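Local coordinates for uncharacterized conserved protein YndB, AHSA1/START domain (Micromonospora chersina, PDB 6V04) that is of unknown function but, as a START/Bet v1-like protein from the dynemicin biosynthetic locus, probably takes part in making that antibiotic, at residues G184-V189 with H260-T265; R196-D201 with A213-G218. All coordinates share one frame; numbering follows the deposited sequence.

Interaction 1: G184-V189 with H260-T265; sequences GWFFVV and HRFAAT
Phe-186 meets Phe-262 of the helix through one corner of its ring: Phe-186 CE1 lies 3.5 Å from Phe-262 CE2. The two planes are only 12° apart but slid past each other, so the rings barely overlap. CG of Phe-186 stands anti to its backbone N (chi1 -172°), and beyond it the ring reaches tip to tip toward Thr-265, whose CG2 is 4.0 Å from Phe-186 CE1. Phe-187 turns its side chain away and offers Thr-265 CG2 only its carbonyl oxygen. Val-188 carries the middle of the contact by splitting its two methyls. Its CG2 sits over the centre of the Phe-262 ring, 3.6 Å above the plane, a CH-pi contact. Its CG1 lies 3.4 Å from Thr-265 OG1 and over one face of the Arg-261 guanidinium, 3.5 Å from Arg-261 NH2. That guanidinium takes its polar partners beyond the strand: NE forms a salt bridge with Asp-190, and NH2 bonds to Pro-194 O. Segment 184-187 of the strand runs at 94° to segment 260-265 of helix 252-277, and the Phe-262 ring also meets Trp-245 and Phe-197 of strand 196-205.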
ATOM      1  N   GLY A 184     -17.875   6.214  18.584  1.00 40.48           N
ATOM      2  CA  GLY A 184     -18.441   7.421  18.009  1.00 37.60           C
ATOM      3  C   GLY A 184     -17.414   8.412  17.493  1.00 26.87           C
ATOM      4  O   GLY A 184     -17.777   9.348  16.782  1.00 28.18           O
ATOM      5  N   TRP A 185     -16.137   8.217  17.834  1.00 27.44           N
ATOM      6  CA  TRP A 185     -15.055   9.067  17.352  1.00 24.70           C
ATOM      7  C   TRP A 185     -13.906   8.240  16.799  1.00 25.97           C
ATOM      8  O   TRP A 185     -13.580   7.180  17.332  1.00 26.03           O
ATOM      9  CB  TRP A 185     -14.476   9.956  18.463  1.00 25.83           C
ATOM     10  CG  TRP A 185     -15.443  10.792  19.227  1.00 27.85           C
ATOM     11  CD1 TRP A 185     -15.775  10.658  20.536  1.00 34.24           C
ATOM     12  CD2 TRP A 185     -16.185  11.906  18.733  1.00 28.88           C
ATOM     13  NE1 TRP A 185     -16.676  11.626  20.898  1.00 35.72           N
ATOM     14  CE2 TRP A 185     -16.952  12.400  19.804  1.00 33.28           C
ATOM     15  CE3 TRP A 185     -16.280  12.532  17.489  1.00 28.42           C
ATOM     16  CZ2 TRP A 185     -17.794  13.502  19.676  1.00 33.67           C
ATOM     17  CZ3 TRP A 185     -17.124  13.632  17.366  1.00 32.49           C
ATOM     18  CH2 TRP A 185     -17.876  14.088  18.446  1.00 33.50           C
ATOM     19  N   PHE A 186     -13.272   8.766  15.754  1.00 23.50           N
ATOM     20  CA  PHE A 186     -12.038   8.248  15.178  1.00 23.87           C
ATOM     21  C   PHE A 186     -11.021   9.380  15.216  1.00 23.65           C
ATOM     22  O   PHE A 186     -11.332  10.496  14.791  1.00 23.91           O
ATOM     23  CB  PHE A 186     -12.294   7.776  13.742  1.00 25.77           C
ATOM     24  CG  PHE A 186     -11.150   7.047  13.105  1.00 22.38           C
ATOM     25  CD1 PHE A 186     -10.099   7.741  12.523  1.00 22.50           C
ATOM     26  CD2 PHE A 186     -11.155   5.656  13.026  1.00 22.42           C
ATOM     27  CE1 PHE A 186      -9.063   7.090  11.907  1.00 24.67           C
ATOM     28  CE2 PHE A 186     -10.112   4.990  12.410  1.00 24.85           C
ATOM     29  CZ  PHE A 186      -9.073   5.703  11.843  1.00 24.74           C
ATOM     30  N   PHE A 187      -9.823   9.108  15.731  1.00 24.12           N
ATOM     31  CA  PHE A 187      -8.823  10.147  15.974  1.00 24.87           C
ATOM     32  C   PHE A 187      -7.609   9.998  15.071  1.00 24.94           C
ATOM     33  O   PHE A 187      -7.082   8.893  14.890  1.00 24.74           O
ATOM     34  CB  PHE A 187      -8.357  10.116  17.422  1.00 25.96           C
ATOM     35  CG  PHE A 187      -9.446  10.381  18.404  1.00 28.01           C
ATOM     36  CD1 PHE A 187      -9.923  11.664  18.596  1.00 26.83           C
ATOM     37  CD2 PHE A 187     -10.003   9.352  19.127  1.00 29.16           C
ATOM     38  CE1 PHE A 187     -10.936  11.921  19.508  1.00 31.98           C
ATOM     39  CE2 PHE A 187     -11.023   9.597  20.032  1.00 28.67           C
ATOM     40  CZ  PHE A 187     -11.480  10.888  20.230  1.00 28.45           C
ATOM     41  N   VAL A 188      -7.163  11.125  14.519  1.00 25.43           N
ATOM     42  CA  VAL A 188      -5.926  11.233  13.756  1.00 25.94           C
ATOM     43  C   VAL A 188      -5.038  12.186  14.540  1.00 27.32           C
ATOM     44  O   VAL A 188      -5.232  13.411  14.498  1.00 27.99           O
ATOM     45  CB  VAL A 188      -6.160  11.733  12.327  1.00 25.70           C
ATOM     46  CG1 VAL A 188      -4.849  11.895  11.590  1.00 27.52           C
ATOM     47  CG2 VAL A 188      -7.067  10.754  11.576  1.00 24.64           C
ATOM     48  N   VAL A 189      -4.065  11.639  15.251  1.00 27.94           N
ATOM     49  CA  VAL A 189      -3.270  12.393  16.213  1.00 29.41           C
ATOM     50  C   VAL A 189      -1.906  12.663  15.583  1.00 33.42           C
ATOM     51  O   VAL A 189      -1.046  11.779  15.516  1.00 35.79           O
ATOM     52  CB  VAL A 189      -3.157  11.647  17.547  1.00 31.13           C
ATOM     53  CG1 VAL A 189      -2.363  12.471  18.558  1.00 37.07           C
ATOM     54  CG2 VAL A 189      -4.537  11.306  18.087  1.00 32.69           C
ATOM     55  N   HIS A 260      -3.260  11.198   3.201  1.00 21.46           N
ATOM     56  CA  HIS A 260      -1.930  10.965   3.752  1.00 19.80           C
ATOM     57  C   HIS A 260      -1.980  10.780   5.270  1.00 23.32           C
ATOM     58  O   HIS A 260      -1.387   9.840   5.817  1.00 22.60           O
ATOM     59  CB  HIS A 260      -1.033  12.134   3.343  1.00 21.00           C
ATOM     60  CG  HIS A 260       0.431  11.891   3.511  1.00 21.96           C
ATOM     61  ND1 HIS A 260       1.364  12.410   2.642  1.00 24.25           N
ATOM     62  CD2 HIS A 260       1.126  11.197   4.444  1.00 23.98           C
ATOM     63  CE1 HIS A 260       2.574  12.060   3.041  1.00 27.03           C
ATOM     64  NE2 HIS A 260       2.457  11.330   4.134  1.00 25.03           N
ATOM     65  N   ARG A 261      -2.696  11.658   5.970  1.00 22.44           N
ATOM     66  CA  ARG A 261      -2.754  11.565   7.425  1.00 22.79           C
ATOM     67  C   ARG A 261      -3.454  10.292   7.877  1.00 21.20           C
ATOM     68  O   ARG A 261      -3.022   9.645   8.841  1.00 22.53           O
ATOM     69  CB  ARG A 261      -3.468  12.780   7.999  1.00 24.40           C
ATOM     70  CG  ARG A 261      -2.741  14.100   7.766  1.00 27.72           C
ATOM     71  CD  ARG A 261      -3.572  15.271   8.268  1.00 27.49           C
ATOM     72  NE  ARG A 261      -3.750  15.201   9.718  1.00 27.48           N
ATOM     73  CZ  ARG A 261      -4.875  15.467  10.375  1.00 29.01           C
ATOM     74  NH1 ARG A 261      -5.975  15.853   9.736  1.00 37.26           N
ATOM     75  NH2 ARG A 261      -4.891  15.373  11.693  1.00 27.90           N
ATOM     76  N   PHE A 262      -4.558   9.936   7.222  1.00 21.25           N
ATOM     77  CA  PHE A 262      -5.232   8.695   7.577  1.00 21.27           C
ATOM     78  C   PHE A 262      -4.383   7.483   7.222  1.00 21.22           C
ATOM     79  O   PHE A 262      -4.411   6.486   7.952  1.00 21.72           O
ATOM     80  CB  PHE A 262      -6.599   8.628   6.900  1.00 20.06           C
ATOM     81  CG  PHE A 262      -7.694   9.321   7.669  1.00 20.57           C
ATOM     82  CD1 PHE A 262      -7.866  10.693   7.583  1.00 20.96           C
ATOM     83  CD2 PHE A 262      -8.567   8.604   8.466  1.00 21.90           C
ATOM     84  CE1 PHE A 262      -8.887  11.326   8.274  1.00 22.71           C
ATOM     85  CE2 PHE A 262      -9.594   9.232   9.153  1.00 22.93           C
ATOM     86  CZ  PHE A 262      -9.752  10.596   9.064  1.00 21.71           C
ATOM     87  N   ALA A 263      -3.598   7.539   6.139  1.00 20.47           N
ATOM     88  CA  ALA A 263      -2.726   6.402   5.829  1.00 20.26           C
ATOM     89  C   ALA A 263      -1.708   6.171   6.940  1.00 22.16           C
ATOM     90  O   ALA A 263      -1.423   5.021   7.311  1.00 22.33           O
ATOM     91  CB  ALA A 263      -2.020   6.626   4.491  1.00 22.12           C
ATOM     92  N   ALA A 264      -1.132   7.247   7.470  1.00 20.78           N
ATOM     93  CA  ALA A 264      -0.185   7.103   8.567  1.00 21.67           C
ATOM     94  C   ALA A 264      -0.880   6.559   9.804  1.00 23.53           C
ATOM     95  O   ALA A 264      -0.291   5.784  10.571  1.00 23.01           O
ATOM     96  CB  ALA A 264       0.459   8.453   8.859  1.00 24.40           C
ATOM     97  N   THR A 265      -2.133   6.963  10.019  1.00 21.74           N
ATOM     98  CA  THR A 265      -2.891   6.465  11.162  1.00 21.74           C
ATOM     99  C   THR A 265      -3.134   4.970  11.032  1.00 22.42           C
ATOM    100  O   THR A 265      -2.963   4.216  12.000  1.00 23.01           O
ATOM    101  CB  THR A 265      -4.209   7.223  11.278  1.00 22.30           C
ATOM    102  OG1 THR A 265      -3.920   8.589  11.586  1.00 27.03           O
ATOM    103  CG2 THR A 265      -5.084   6.675  12.383  1.00 24.05           C
TER

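Interaction 2: R196-D201 with A213-G218; sequences RFTLRD and AVEIPG
Ala-213 N donates to Arg-200 O over 2.8 Å, the shortest direct polar bond between the two segments, at a nearly straight 170°. Arg-200 N returns a bond to Ala-213 O, closing the ring of a hydrogen-bonded antiparallel pair. One step on, Leu-199 and Val-214 form the non-hydrogen-bonded pair, and next Glu-215 N bonds to Thr-198 O at 2.9 Å. The direct return bond is absent there, where the strands begin to part, and a water stands in for it: Thr-198 N donates to the water, which donates in turn to Glu-215 O. The segments belong to the beta hairpin of strands 196-205 and 209-214, within the antiparallel sheet that wraps the long helix 252-277 in a helix-grip fold. Beside this water-bridged step, Phe-197 packs against the second segment. Its CG is anti to the carbonyl carbon (chi1 -63°), and its ring turns an edge to Glu-215 O, with CD2 3.4 Å from that oxygen. Phe-197 CB packs 3.5 Å from Val-214 CG1, while CD2 is 3.8 Å from Ile-216 CD1; the Pro-217 ring crosses that of Phe-197 at about a right angle, its CD near Phe-197 CE2. Both Phe-197 and Ile-216 go on to touch Leu-258 of the helix. The extended Glu-215 side chain runs beside Thr-198, its OE1 next to Thr-198 CB. Its OE2 forms a salt bridge to Arg-200 NE at 2.9 Å, with a weak hydrogen bond, bent to 122°. An alanine in place of Glu-215 would probably leave Arg-200 NE without this charged mate and the guanidinium freer to turn. The arginine is already poorly ordered, and its guanidinium has Thr-198 CG2 over one face, 3.5 Å above the plane.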
ATOM      1  N   ARG A 196     -10.275  15.102  15.577  1.00 28.05           N
ATOM      2  CA  ARG A 196     -11.429  14.303  15.978  1.00 26.02           C
ATOM      3  C   ARG A 196     -12.415  14.206  14.824  1.00 25.27           C
ATOM      4  O   ARG A 196     -12.873  15.233  14.303  1.00 28.27           O
ATOM      5  CB  ARG A 196     -12.095  14.949  17.195  1.00 27.62           C
ATOM      6  CG  ARG A 196     -13.391  14.325  17.655  1.00 26.37           C
ATOM      7  CD  ARG A 196     -14.033  15.152  18.776  1.00 27.36           C
ATOM      8  NE  ARG A 196     -13.131  15.326  19.907  1.00 28.27           N
ATOM      9  CZ  ARG A 196     -13.109  14.555  20.987  1.00 28.99           C
ATOM     10  NH1 ARG A 196     -13.935  13.515  21.100  1.00 32.17           N
ATOM     11  NH2 ARG A 196     -12.250  14.816  21.956  1.00 29.54           N
ATOM     12  N   PHE A 197     -12.744  12.980  14.425  1.00 24.37           N
ATOM     13  CA  PHE A 197     -13.688  12.726  13.351  1.00 23.77           C
ATOM     14  C   PHE A 197     -14.864  11.904  13.862  1.00 25.38           C
ATOM     15  O   PHE A 197     -14.685  10.968  14.649  1.00 25.90           O
ATOM     16  CB  PHE A 197     -13.001  11.981  12.198  1.00 23.19           C
ATOM     17  CG  PHE A 197     -11.899  12.764  11.565  1.00 23.68           C
ATOM     18  CD1 PHE A 197     -10.630  12.778  12.123  1.00 24.16           C
ATOM     19  CD2 PHE A 197     -12.132  13.511  10.427  1.00 23.90           C
ATOM     20  CE1 PHE A 197      -9.612  13.517  11.552  1.00 24.90           C
ATOM     21  CE2 PHE A 197     -11.121  14.256   9.854  1.00 24.66           C
ATOM     22  CZ  PHE A 197      -9.855  14.259  10.415  1.00 25.18           C
ATOM     23  N   THR A 198     -16.059  12.242  13.385  1.00 24.34           N
ATOM     24  CA  THR A 198     -17.257  11.489  13.737  1.00 23.67           C
ATOM     25  C   THR A 198     -17.268  10.120  13.054  1.00 25.65           C
ATOM     26  O   THR A 198     -17.095  10.011  11.833  1.00 25.96           O
ATOM     27  CB  THR A 198     -18.501  12.266  13.337  1.00 25.99           C
ATOM     28  OG1 THR A 198     -18.535  13.518  14.036  1.00 29.87           O
ATOM     29  CG2 THR A 198     -19.752  11.471  13.674  1.00 31.96           C
ATOM     30  N   LEU A 199     -17.520   9.085  13.841  1.00 24.55           N
ATOM     31  CA  LEU A 199     -17.614   7.712  13.360  1.00 23.42           C
ATOM     32  C   LEU A 199     -19.087   7.323  13.368  1.00 27.93           C
ATOM     33  O   LEU A 199     -19.790   7.576  14.356  1.00 31.66           O
ATOM     34  CB  LEU A 199     -16.785   6.788  14.253  1.00 25.81           C
ATOM     35  CG  LEU A 199     -16.589   5.346  13.788  1.00 28.05           C
ATOM     36  CD1 LEU A 199     -15.323   4.764  14.376  1.00 31.28           C
ATOM     37  CD2 LEU A 199     -17.788   4.513  14.203  1.00 33.58           C
ATOM     38  N   ARG A 200     -19.555   6.736  12.269  1.00 25.15           N
ATOM     39  CA  ARG A 200     -20.955   6.367  12.097  1.00 27.33           C
ATOM     40  C   ARG A 200     -21.060   4.936  11.580  1.00 26.37           C
ATOM     41  O   ARG A 200     -20.126   4.392  10.986  1.00 27.06           O
ATOM     42  CB  ARG A 200     -21.688   7.277  11.101  1.00 32.83           C
ATOM     43  CG  ARG A 200     -21.653   8.762  11.418  1.00 47.50           C
ATOM     44  CD  ARG A 200     -22.487   9.132  12.640  1.00 78.20           C
ATOM     45  NE  ARG A 200     -23.162  10.417  12.458  1.00 91.02           N
ATOM     46  CZ  ARG A 200     -23.542  11.224  13.446  1.00 99.73           C
ATOM     47  NH1 ARG A 200     -23.309  10.901  14.711  1.00 99.91           N
ATOM     48  NH2 ARG A 200     -24.149  12.370  13.165  1.00106.59           N
ATOM     49  N   ASP A 201     -22.247   4.357  11.760  1.00 28.50           N
ATOM     50  CA  ASP A 201     -22.603   3.076  11.140  1.00 30.89           C
ATOM     51  C   ASP A 201     -21.632   1.957  11.517  1.00 30.58           C
ATOM     52  O   ASP A 201     -21.278   1.109  10.693  1.00 30.02           O
ATOM     53  CB  ASP A 201     -22.694   3.223   9.621  1.00 31.54           C
ATOM     54  CG  ASP A 201     -23.778   4.207   9.199  1.00 45.82           C
ATOM     55  OD1 ASP A 201     -24.817   4.273   9.887  1.00 51.50           O
ATOM     56  OD2 ASP A 201     -23.588   4.915   8.190  1.00 53.92           O
ATOM     57  N   ALA A 213     -18.161   4.193   8.932  1.00 24.21           N
ATOM     58  CA  ALA A 213     -17.970   5.379   8.122  1.00 24.94           C
ATOM     59  C   ALA A 213     -17.302   6.434   8.980  1.00 24.60           C
ATOM     60  O   ALA A 213     -17.526   6.491  10.191  1.00 24.97           O
ATOM     61  CB  ALA A 213     -19.298   5.902   7.589  1.00 27.87           C
ATOM     62  N   VAL A 214     -16.444   7.233   8.358  1.00 22.67           N
ATOM     63  CA  VAL A 214     -15.837   8.384   9.028  1.00 20.37           C
ATOM     64  C   VAL A 214     -16.234   9.645   8.275  1.00 22.10           C
ATOM     65  O   VAL A 214     -15.946   9.789   7.078  1.00 23.14           O
ATOM     66  CB  VAL A 214     -14.314   8.245   9.130  1.00 21.65           C
ATOM     67  CG1 VAL A 214     -13.733   9.451   9.865  1.00 24.12           C
ATOM     68  CG2 VAL A 214     -13.944   6.965   9.850  1.00 24.50           C
ATOM     69  N   GLU A 215     -16.903  10.550   8.982  1.00 23.30           N
ATOM     70  CA  GLU A 215     -17.318  11.821   8.417  1.00 24.18           C
ATOM     71  C   GLU A 215     -16.127  12.759   8.366  1.00 24.04           C
ATOM     72  O   GLU A 215     -15.298  12.767   9.278  1.00 25.71           O
ATOM     73  CB  GLU A 215     -18.410  12.463   9.267  1.00 28.29           C
ATOM     74  CG  GLU A 215     -19.679  11.683   9.399  1.00 28.88           C
ATOM     75  CD  GLU A 215     -20.736  12.442  10.188  1.00 37.49           C
ATOM     76  OE1 GLU A 215     -20.433  13.550  10.690  1.00 38.55           O
ATOM     77  OE2 GLU A 215     -21.863  11.925  10.306  1.00 43.30           O
ATOM     78  N   ILE A 216     -16.074  13.574   7.320  1.00 23.86           N
ATOM     79  CA  ILE A 216     -15.016  14.556   7.118  1.00 23.33           C
ATOM     80  C   ILE A 216     -15.645  15.947   7.146  1.00 23.39           C
ATOM     81  O   ILE A 216     -16.524  16.238   6.329  1.00 24.99           O
ATOM     82  CB  ILE A 216     -14.284  14.323   5.786  1.00 23.40           C
ATOM     83  CG1 ILE A 216     -13.752  12.877   5.711  1.00 23.95           C
ATOM     84  CG2 ILE A 216     -13.180  15.349   5.607  1.00 27.18           C
ATOM     85  CD1 ILE A 216     -12.730  12.524   6.792  1.00 23.12           C
ATOM     86  N   PRO A 217     -15.238  16.834   8.054  1.00 26.80           N
ATOM     87  CA  PRO A 217     -15.804  18.187   8.072  1.00 28.58           C
ATOM     88  C   PRO A 217     -15.693  18.865   6.715  1.00 28.58           C
ATOM     89  O   PRO A 217     -14.619  18.912   6.102  1.00 32.13           O
ATOM     90  CB  PRO A 217     -14.969  18.903   9.138  1.00 30.40           C
ATOM     91  CG  PRO A 217     -14.467  17.810  10.021  1.00 30.44           C
ATOM     92  CD  PRO A 217     -14.220  16.659   9.105  1.00 28.07           C
ATOM     93  N   GLY A 218     -16.825  19.373   6.234  1.00 30.39           N
ATOM     94  CA  GLY A 218     -16.881  20.109   4.991  1.00 31.60           C
ATOM     95  C   GLY A 218     -17.201  19.277   3.769  1.00 28.93           C
ATOM     96  O   GLY A 218     -17.475  19.849   2.707  1.00 32.28           O
TER
HETATM   97  O   HOH W   1     -16.066  14.356  11.454  1.00 25.57           O

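How the interactions relate
The centres of the two contacts lie about 11 Å apart, on the same side of the chain's centre. Strands 183-187 and 196-205 follow each other in sequence and are neighbours in one antiparallel sheet, joined directly by two probable hydrogen bonds, Phe-186 N to Phe-197 O at 2.8 Å and Gly-184 O to Leu-199 N at 3.0 Å. Both segments of interaction 2 fall between those of interaction 1, so the hairpin of strands 196-205 and 209-214 precedes helix 252-277 in sequence. Interaction 2 holds strand to strand, interaction 1 sheet to helix. Phe-197 links them: its ring meets that of Phe-262 edge-to-face, carrying the core from hairpin to helix.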